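Local coordinates for protein enolase from the environmental genome shotgun sequencing of the Sargasso Sea (PDB 2QGY) that is of unknown function but, as a magnesium-binding member of the enolase superfamily, probably abstracts a proton next to a substrate carboxylate, at residues D28-N32 / C142-K148; P172-L177 / Q209-F213; F336-F340 / I368-L372. All coordinates share one frame; numbering follows the deposited sequence.

Interaction 1 of 3, residues D28-N32 / C142-K148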
loop_
_atom_site.group_PDB
_atom_site.type_symbol
_atom_site.label_atom_id
_atom_site.label_comp_id
_atom_site.label_asym_id
_atom_site.label_seq_id
_atom_site.Cartn_x
_atom_site.Cartn_y
_atom_site.Cartn_z
ATOM N N ASP A 28 -24.630 -21.889 -6.902
ATOM C CA ASP A 28 -25.283 -21.937 -8.234
ATOM C C ASP A 28 -24.307 -21.673 -9.386
ATOM O O ASP A 28 -24.717 -21.287 -10.498
ATOM C CB ASP A 28 -26.497 -20.974 -8.301
ATOM C CG ASP A 28 -27.384 -21.065 -7.059
ATOM O OD1 ASP A 28 -27.856 -22.178 -6.752
ATOM O OD2 ASP A 28 -27.610 -20.022 -6.389
ATOM N N GLN A 29 -23.011 -21.904 -9.128
ATOM C CA GLN A 29 -21.973 -21.749 -10.146
ATOM C C GLN A 29 -22.005 -20.326 -10.736
ATOM O O GLN A 29 -21.710 -20.105 -11.915
ATOM C CB GLN A 29 -22.077 -22.849 -11.230
ATOM C CG GLN A 29 -22.070 -24.283 -10.639
ATOM C CD GLN A 29 -23.423 -24.723 -10.133
ATOM O OE1 GLN A 29 -24.436 -24.513 -10.798
ATOM N NE2 GLN A 29 -23.460 -25.295 -8.943
ATOM N N TRP A 30 -22.371 -19.358 -9.893
ATOM C CA TRP A 30 -22.549 -17.971 -10.350
ATOM C C TRP A 30 -21.201 -17.305 -10.691
ATOM O O TRP A 30 -21.093 -16.567 -11.685
ATOM C CB TRP A 30 -23.329 -17.165 -9.288
ATOM C CG TRP A 30 -23.287 -15.688 -9.554
ATOM C CD1 TRP A 30 -22.621 -14.744 -8.840
ATOM C CD2 TRP A 30 -23.898 -15.004 -10.662
ATOM N NE1 TRP A 30 -22.812 -13.495 -9.415
ATOM C CE2 TRP A 30 -23.576 -13.634 -10.539
ATOM C CE3 TRP A 30 -24.680 -15.422 -11.744
ATOM C CZ2 TRP A 30 -24.010 -12.664 -11.468
ATOM C CZ3 TRP A 30 -25.124 -14.450 -12.673
ATOM C CH2 TRP A 30 -24.788 -13.095 -12.516
ATOM N N SER A 31 -20.193 -17.600 -9.874
ATOM C CA SER A 31 -18.841 -17.032 -10.001
ATOM C C SER A 31 -17.770 -18.010 -9.487
ATOM O O SER A 31 -18.093 -19.069 -8.963
ATOM C CB SER A 31 -18.773 -15.745 -9.165
ATOM O OG SER A 31 -17.637 -14.955 -9.525
ATOM N N ASN A 32 -16.491 -17.673 -9.650
ATOM C CA ASN A 32 -15.445 -18.328 -8.854
ATOM C C ASN A 32 -15.351 -17.503 -7.582
ATOM O O ASN A 32 -15.464 -16.266 -7.623
ATOM C CB ASN A 32 -14.086 -18.345 -9.570
ATOM C CG ASN A 32 -14.149 -18.992 -10.957
ATOM O OD1 ASN A 32 -14.579 -20.130 -11.103
ATOM N ND2 ASN A 32 -13.713 -18.250 -11.983
ATOM N N CYS A 142 -24.153 -7.955 -6.774
ATOM C CA CYS A 142 -24.291 -8.859 -7.926
ATOM C C CYS A 142 -23.087 -8.696 -8.845
ATOM O O CYS A 142 -23.017 -7.753 -9.642
ATOM C CB CYS A 142 -25.534 -8.514 -8.736
ATOM S SG CYS A 142 -25.855 -9.799 -9.919
ATOM N N TRP A 143 -22.123 -9.595 -8.720
ATOM C CA TRP A 143 -20.922 -9.512 -9.503
ATOM C C TRP A 143 -20.390 -10.904 -9.797
ATOM O O TRP A 143 -20.421 -11.776 -8.928
ATOM C CB TRP A 143 -19.857 -8.734 -8.707
ATOM C CG TRP A 143 -18.596 -8.521 -9.482
ATOM C CD1 TRP A 143 -18.301 -7.465 -10.319
ATOM C CD2 TRP A 143 -17.464 -9.386 -9.516
ATOM N NE1 TRP A 143 -17.054 -7.635 -10.873
ATOM C CE2 TRP A 143 -16.510 -8.796 -10.378
ATOM C CE3 TRP A 143 -17.139 -10.595 -8.863
ATOM C CZ2 TRP A 143 -15.264 -9.388 -10.632
ATOM C CZ3 TRP A 143 -15.908 -11.180 -9.128
ATOM C CH2 TRP A 143 -14.986 -10.573 -9.993
ATOM N N SER A 144 -19.892 -11.108 -11.013
ATOM C CA SER A 144 -19.219 -12.374 -11.347
ATOM C C SER A 144 -17.955 -12.196 -12.206
ATOM O O SER A 144 -17.878 -11.292 -13.044
ATOM C CB SER A 144 -20.166 -13.345 -12.045
ATOM O OG SER A 144 -19.464 -14.542 -12.383
ATOM N N ASP A 145 -16.980 -13.074 -11.999
ATOM C CA ASP A 145 -15.771 -13.092 -12.835
ATOM C C ASP A 145 -15.903 -14.000 -14.052
ATOM O O ASP A 145 -14.980 -14.068 -14.871
ATOM C CB ASP A 145 -14.520 -13.465 -12.030
ATOM C CG ASP A 145 -14.499 -14.924 -11.598
ATOM O OD1 ASP A 145 -15.582 -15.466 -11.285
ATOM O OD2 ASP A 145 -13.380 -15.508 -11.546
ATOM N N LEU A 146 -17.035 -14.698 -14.151
ATOM C CA LEU A 146 -17.327 -15.583 -15.281
ATOM C C LEU A 146 -18.004 -14.850 -16.432
ATOM O O LEU A 146 -18.657 -13.824 -16.242
ATOM C CB LEU A 146 -18.204 -16.756 -14.820
ATOM C CG LEU A 146 -17.621 -17.686 -13.750
ATOM C CD1 LEU A 146 -18.669 -18.713 -13.333
ATOM C CD2 LEU A 146 -16.365 -18.365 -14.254
ATOM N N LYS A 147 -17.863 -15.391 -17.634
ATOM C CA LYS A 147 -18.440 -14.746 -18.808
ATOM C C LYS A 147 -19.944 -14.949 -18.844
ATOM O O LYS A 147 -20.442 -16.082 -18.828
ATOM C CB LYS A 147 -17.778 -15.244 -20.101
ATOM C CG LYS A 147 -16.375 -14.684 -20.317
ATOM C CD LYS A 147 -15.662 -15.336 -21.505
ATOM C CE LYS A 147 -14.254 -14.742 -21.687
ATOM N NZ LYS A 147 -13.680 -15.005 -23.053
ATOM N N LYS A 148 -20.660 -13.830 -18.862
ATOM C CA LYS A 148 -22.120 -13.829 -18.947
ATOM C C LYS A 148 -22.599 -12.674 -19.810
ATOM O O LYS A 148 -21.861 -11.705 -20.056
ATOM C CB LYS A 148 -22.747 -13.718 -17.558
ATOM C CG LYS A 148 -22.184 -14.689 -16.561
ATOM C CD LYS A 148 -22.739 -14.465 -15.205
ATOM C CE LYS A 148 -22.116 -15.441 -14.222
ATOM N NZ LYS A 148 -22.508 -16.864 -14.423
HETATM O O HOH W 1 -22.758 -11.780 -6.596
#
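K148 and S144 approach the indole of W30 from the same side, both over one face. K148 CE lies 3.7 Å from the centroid of the six-membered ring and 21° off its normal; S144 CB sits above the five-membered ring, so each makes a CH-pi contact. W30 has CG trans to its own N (chi1 168°), and the indole reaches C142 and W143 at the start of 142-148. There W30 NE1 donates to W143 O at 3.0 Å, a bent bond that meets the carbonyl from above its plane, and C142 SG lies obliquely 3.7 Å from W30 CZ2. The backbone of W30 is gripped too: S144 OG donates to W30 O (2.7 Å) while accepting from L146 N in an ST turn. Beyond it the D145 carboxylate, nearly perpendicular to the N32 amide, takes three donors. S31 OG reaches D145 OD1 on the anti side, N32 N meets the same oxygen on the syn side, nearly straight at 168°, and N32 ND2 donates to D145 OD2 at 2.8 Å. L146 crosses N32 at about a right angle, with CD1 against S31 CA. This docking is consistent with the enolase superfamily fold, in which loops of the smaller domain cap the mouth of the barrel.

Interaction 2 of 3, residues P172-L177 / Q209-F213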
loop_
_atom_site.group_PDB
_atom_site.type_symbol
_atom_site.label_atom_id
_atom_site.label_comp_id
_atom_site.label_asym_id
_atom_site.label_seq_id
_atom_site.Cartn_x
_atom_site.Cartn_y
_atom_site.Cartn_z
ATOM N N PRO A 172 -22.871 -1.386 -13.694
ATOM C CA PRO A 172 -23.599 -1.052 -14.923
ATOM C C PRO A 172 -22.731 -0.507 -16.057
ATOM O O PRO A 172 -23.261 -0.244 -17.136
ATOM C CB PRO A 172 -24.581 0.015 -14.434
ATOM C CG PRO A 172 -23.764 0.783 -13.416
ATOM C CD PRO A 172 -22.884 -0.259 -12.739
ATOM N N MET A 173 -21.421 -0.349 -15.862
ATOM C CA MET A 173 -20.604 0.186 -16.975
ATOM C C MET A 173 -20.274 -0.911 -17.977
ATOM O O MET A 173 -19.338 -1.696 -17.781
ATOM C CB MET A 173 -19.328 0.891 -16.491
ATOM C CG MET A 173 -19.605 2.095 -15.580
ATOM S SD MET A 173 -20.646 3.468 -16.228
ATOM C CE MET A 173 -19.430 4.553 -16.931
ATOM N N LEU A 174 -21.051 -0.938 -19.055
ATOM C CA LEU A 174 -20.938 -1.988 -20.073
ATOM C C LEU A 174 -20.371 -1.414 -21.370
ATOM O O LEU A 174 -19.767 -0.328 -21.362
ATOM C CB LEU A 174 -22.302 -2.650 -20.297
ATOM C CG LEU A 174 -23.086 -3.072 -19.035
ATOM C CD1 LEU A 174 -24.445 -3.630 -19.394
ATOM C CD2 LEU A 174 -22.322 -4.088 -18.168
ATOM N N ASP A 175 -20.579 -2.120 -22.483
ATOM C CA ASP A 175 -19.889 -1.773 -23.734
ATOM C C ASP A 175 -20.041 -0.328 -24.181
ATOM O O ASP A 175 -19.096 0.257 -24.710
ATOM C CB ASP A 175 -20.301 -2.713 -24.875
ATOM C CG ASP A 175 -19.463 -3.969 -24.917
ATOM O OD1 ASP A 175 -18.664 -4.179 -23.965
ATOM O OD2 ASP A 175 -19.605 -4.747 -25.897
ATOM N N SER A 176 -21.228 0.235 -23.974
ATOM C CA SER A 176 -21.518 1.593 -24.385
ATOM C C SER A 176 -22.519 2.228 -23.426
ATOM O O SER A 176 -23.151 1.529 -22.629
ATOM C CB SER A 176 -22.076 1.589 -25.810
ATOM O OG SER A 176 -23.358 0.990 -25.861
ATOM N N LEU A 177 -22.669 3.550 -23.518
ATOM C CA LEU A 177 -23.595 4.293 -22.666
ATOM C C LEU A 177 -24.997 3.710 -22.738
ATOM O O LEU A 177 -25.611 3.436 -21.710
ATOM C CB LEU A 177 -23.615 5.798 -23.018
ATOM C CG LEU A 177 -24.744 6.642 -22.393
ATOM C CD1 LEU A 177 -24.700 6.603 -20.870
ATOM C CD2 LEU A 177 -24.707 8.095 -22.885
ATOM N N GLN A 209 -17.132 9.366 -20.295
ATOM C CA GLN A 209 -18.145 8.284 -20.208
ATOM C C GLN A 209 -18.882 8.322 -18.875
ATOM O O GLN A 209 -20.114 8.260 -18.831
ATOM C CB GLN A 209 -17.544 6.885 -20.393
ATOM C CG GLN A 209 -16.549 6.733 -21.546
ATOM C CD GLN A 209 -17.201 6.657 -22.907
ATOM O OE1 GLN A 209 -18.399 6.367 -23.028
ATOM N NE2 GLN A 209 -16.413 6.905 -23.951
ATOM N N THR A 210 -18.119 8.466 -17.789
ATOM C CA THR A 210 -18.682 8.541 -16.445
ATOM C C THR A 210 -19.684 9.661 -16.290
ATOM O O THR A 210 -20.791 9.445 -15.805
ATOM C CB THR A 210 -17.556 8.699 -15.407
ATOM O OG1 THR A 210 -16.669 7.591 -15.554
ATOM C CG2 THR A 210 -18.097 8.730 -13.998
ATOM N N LYS A 211 -19.293 10.860 -16.709
ATOM C CA LYS A 211 -20.178 12.010 -16.653
ATOM C C LYS A 211 -21.442 11.810 -17.490
ATOM O O LYS A 211 -22.535 12.088 -17.004
ATOM C CB LYS A 211 -19.426 13.276 -17.049
ATOM C CG LYS A 211 -18.496 13.800 -15.971
ATOM C CD LYS A 211 -17.600 14.867 -16.574
ATOM C CE LYS A 211 -16.826 15.612 -15.514
ATOM N NZ LYS A 211 -15.798 16.477 -16.169
ATOM N N SER A 212 -21.296 11.295 -18.717
ATOM C CA SER A 212 -22.450 11.055 -19.575
ATOM C C SER A 212 -23.383 10.014 -18.948
ATOM O O SER A 212 -24.603 10.203 -18.922
ATOM C CB SER A 212 -22.004 10.653 -20.983
ATOM O OG SER A 212 -20.983 11.523 -21.457
ATOM N N PHE A 213 -22.802 8.940 -18.405
ATOM C CA PHE A 213 -23.594 7.919 -17.716
ATOM C C PHE A 213 -24.376 8.518 -16.548
ATOM O O PHE A 213 -25.585 8.332 -16.431
ATOM C CB PHE A 213 -22.716 6.746 -17.227
ATOM C CG PHE A 213 -23.481 5.691 -16.480
ATOM C CD1 PHE A 213 -24.227 4.734 -17.168
ATOM C CD2 PHE A 213 -23.468 5.654 -15.086
ATOM C CE1 PHE A 213 -24.945 3.758 -16.494
ATOM C CE2 PHE A 213 -24.190 4.686 -14.382
ATOM C CZ PHE A 213 -24.924 3.711 -15.088
HETATM O O HOH W 2 -20.344 5.107 -25.218
#
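The ring of F213 has the sulfur of M173 over one face: SD stands 3.8 Å from the ring centroid and 19° off the normal, displaced from the centre toward CG, a Met-aromatic contact. P172 and L177 approach the same ring obliquely. The pyrrolidine of P172 reaches the far end, with its CG 3.6 Å from F213 CZ, and the two side chains run roughly at right angles. Nearer the backbone, L177 CD1 rests 3.6 Å from F213 CA, while its other methyl, CD2, looks toward S212 CB. Two successive bends in M173, at chi2 (-58°) and chi3 (-91°), lay SD over the phenyl and send the terminal methyl on toward the helix, where CE ends 4.1 Å from T210 CA. No direct hydrogen bond joins the two segments. One water bridges them, accepting from L177 N at 3.3 Å and donating to Q209 OE1 at 3.2 Å. Segment 172-177 is the loop that follows barrel strand 168-170, and S176 holds the N-cap position of helix 177-191. F213 projects from helix 207-217, the next helix round the barrel, and touches S180 and I181 of helix 177-191. L199 of strand 197-200 lies against both P172 and F213, placing the contact where two adjacent beta-alpha units of the TIM barrel meet.

Interaction 3 of 3, residues F336-F340 / I368-L372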
loop_
_atom_site.group_PDB
_atom_site.type_symbol
_atom_site.label_atom_id
_atom_site.label_comp_id
_atom_site.label_asym_id
_atom_site.label_seq_id
_atom_site.Cartn_x
_atom_site.Cartn_y
_atom_site.Cartn_z
ATOM N N PHE A 336 -21.132 -21.382 0.118
ATOM C CA PHE A 336 -19.732 -21.756 0.094
ATOM C C PHE A 336 -19.114 -21.666 1.502
ATOM O O PHE A 336 -18.388 -22.563 1.943
ATOM C CB PHE A 336 -18.894 -20.901 -0.852
ATOM C CG PHE A 336 -17.453 -21.282 -0.819
ATOM C CD1 PHE A 336 -17.029 -22.440 -1.473
ATOM C CD2 PHE A 336 -16.529 -20.539 -0.085
ATOM C CE1 PHE A 336 -15.729 -22.830 -1.420
ATOM C CE2 PHE A 336 -15.209 -20.930 -0.021
ATOM C CZ PHE A 336 -14.800 -22.084 -0.685
ATOM N N SER A 337 -19.346 -20.542 2.169
ATOM C CA SER A 337 -18.759 -20.295 3.482
ATOM C C SER A 337 -19.358 -21.272 4.496
ATOM O O SER A 337 -18.685 -21.709 5.442
ATOM C CB SER A 337 -19.011 -18.855 3.911
ATOM O OG SER A 337 -18.414 -17.940 3.003
ATOM N N LYS A 338 -20.637 -21.610 4.294
ATOM C CA LYS A 338 -21.299 -22.584 5.166
ATOM C C LYS A 338 -20.658 -23.973 5.125
ATOM O O LYS A 338 -20.835 -24.772 6.054
ATOM C CB LYS A 338 -22.775 -22.665 4.832
ATOM C CG LYS A 338 -23.562 -21.450 5.338
ATOM C CD LYS A 338 -25.035 -21.633 5.113
ATOM C CE LYS A 338 -25.816 -20.577 5.867
ATOM N NZ LYS A 338 -27.249 -20.628 5.444
ATOM N N LYS A 339 -19.926 -24.266 4.060
ATOM C CA LYS A 339 -19.208 -25.552 3.966
ATOM C C LYS A 339 -18.255 -25.762 5.136
ATOM O O LYS A 339 -18.079 -26.893 5.610
ATOM C CB LYS A 339 -18.435 -25.678 2.656
ATOM C CG LYS A 339 -19.273 -25.805 1.399
ATOM C CD LYS A 339 -18.344 -25.766 0.184
ATOM C CE LYS A 339 -19.121 -25.920 -1.122
ATOM N NZ LYS A 339 -19.627 -27.302 -1.279
ATOM N N PHE A 340 -17.619 -24.687 5.601
ATOM C CA PHE A 340 -16.628 -24.834 6.664
ATOM C C PHE A 340 -16.966 -24.038 7.934
ATOM O O PHE A 340 -16.293 -24.183 8.933
ATOM C CB PHE A 340 -15.222 -24.473 6.139
ATOM C CG PHE A 340 -15.103 -23.028 5.701
ATOM C CD1 PHE A 340 -14.782 -22.033 6.625
ATOM C CD2 PHE A 340 -15.332 -22.680 4.378
ATOM C CE1 PHE A 340 -14.681 -20.700 6.213
ATOM C CE2 PHE A 340 -15.230 -21.352 3.951
ATOM C CZ PHE A 340 -14.905 -20.364 4.882
ATOM N N ILE A 368 -12.344 -29.293 7.009
ATOM C CA ILE A 368 -13.009 -28.874 5.770
ATOM C C ILE A 368 -12.327 -27.642 5.154
ATOM O O ILE A 368 -12.086 -27.585 3.938
ATOM C CB ILE A 368 -14.543 -28.647 5.944
ATOM C CG1 ILE A 368 -15.196 -29.958 6.409
ATOM C CG2 ILE A 368 -15.158 -28.142 4.615
ATOM C CD1 ILE A 368 -16.695 -29.927 6.627
ATOM N N LEU A 369 -12.016 -26.666 6.001
ATOM C CA LEU A 369 -11.275 -25.489 5.557
ATOM C C LEU A 369 -9.940 -25.882 4.932
ATOM O O LEU A 369 -9.588 -25.398 3.851
ATOM C CB LEU A 369 -11.099 -24.482 6.693
ATOM C CG LEU A 369 -10.402 -23.165 6.326
ATOM C CD1 LEU A 369 -11.107 -22.470 5.145
ATOM C CD2 LEU A 369 -10.391 -22.265 7.563
ATOM N N SER A 370 -9.226 -26.811 5.569
ATOM C CA SER A 370 -7.982 -27.313 4.990
ATOM C C SER A 370 -8.213 -27.951 3.621
ATOM O O SER A 370 -7.400 -27.762 2.709
ATOM C CB SER A 370 -7.298 -28.332 5.936
ATOM O OG SER A 370 -6.878 -27.729 7.159
ATOM N N GLU A 371 -9.299 -28.715 3.476
ATOM C CA GLU A 371 -9.545 -29.454 2.241
ATOM C C GLU A 371 -9.746 -28.471 1.107
ATOM O O GLU A 371 -9.378 -28.740 -0.028
ATOM C CB GLU A 371 -10.797 -30.308 2.381
ATOM C CG GLU A 371 -11.028 -31.313 1.255
ATOM C CD GLU A 371 -12.220 -32.246 1.553
ATOM O OE1 GLU A 371 -12.749 -32.220 2.711
ATOM O OE2 GLU A 371 -12.621 -32.994 0.622
ATOM N N LEU A 372 -10.336 -27.331 1.450
ATOM C CA LEU A 372 -10.656 -26.274 0.491
ATOM C C LEU A 372 -9.473 -25.355 0.212
ATOM O O LEU A 372 -9.600 -24.429 -0.597
ATOM C CB LEU A 372 -11.824 -25.444 1.041
ATOM C CG LEU A 372 -13.179 -26.135 1.193
ATOM C CD1 LEU A 372 -14.152 -25.243 1.959
ATOM C CD2 LEU A 372 -13.774 -26.524 -0.173
#
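With chi1 at 63°, F340 holds its ring between its own backbone N and carbonyl carbon, turned toward helix 366-371; L369, its CG trans to the backbone N (-177°), extends a methyl to meet it. L369 CD1 consequently stands over the centre of the F340 ring, 4.0 Å from the centroid and only 10° off the normal, a CH-pi contact. On the opposite face lies S337 O, which also accepts from F340 N, so the phenyl is sandwiched between a methyl and a carbonyl oxygen. L372 crosses F340 at a slant and brings CD1 to 3.7 Å from F340 CD2; the same methyl lies 4.2 Å from F336 CZ, bridging the two aromatic side chains. This joins two parts of the enolase fold: helix 334-338 follows barrel strand 327-329, whereas helix 366-371 leads into strand 373-379, which returns to the antiparallel sheet of the N-terminal domain. L369 also touches W19 and T21 of strand 13-21. I368 directs CG2 to 3.3 Å from K339 O and 4.0 Å from F340 CB. No hydrogen bond links the two segments themselves, although F340 is bonded through its backbone to H365, and L372 O accepts from H24 NE2.

In the fold
The magnesium ion, bound by D200, E226 and E252, is about 8 Å from the side chain of W143 in interaction 1 and about 10 Å from that of P172 in interaction 2; the centres of these two contacts are 21 Å apart, and their nearest atoms about 8 Å. Interaction 1 joins the N-terminal domain to a barrel loop; interaction 3, its centre 19 Å away, packs a barrel-side helix on the helix that leads back into the N-terminal sheet. They are related through D332, just before helix 334-338, which touches W30 and S31. Interactions 2 and 3 are well separated, with nearest atoms about 24 Å apart. The docking of 28-32 onto 142-148 is largely polar, the other two contacts largely apolar.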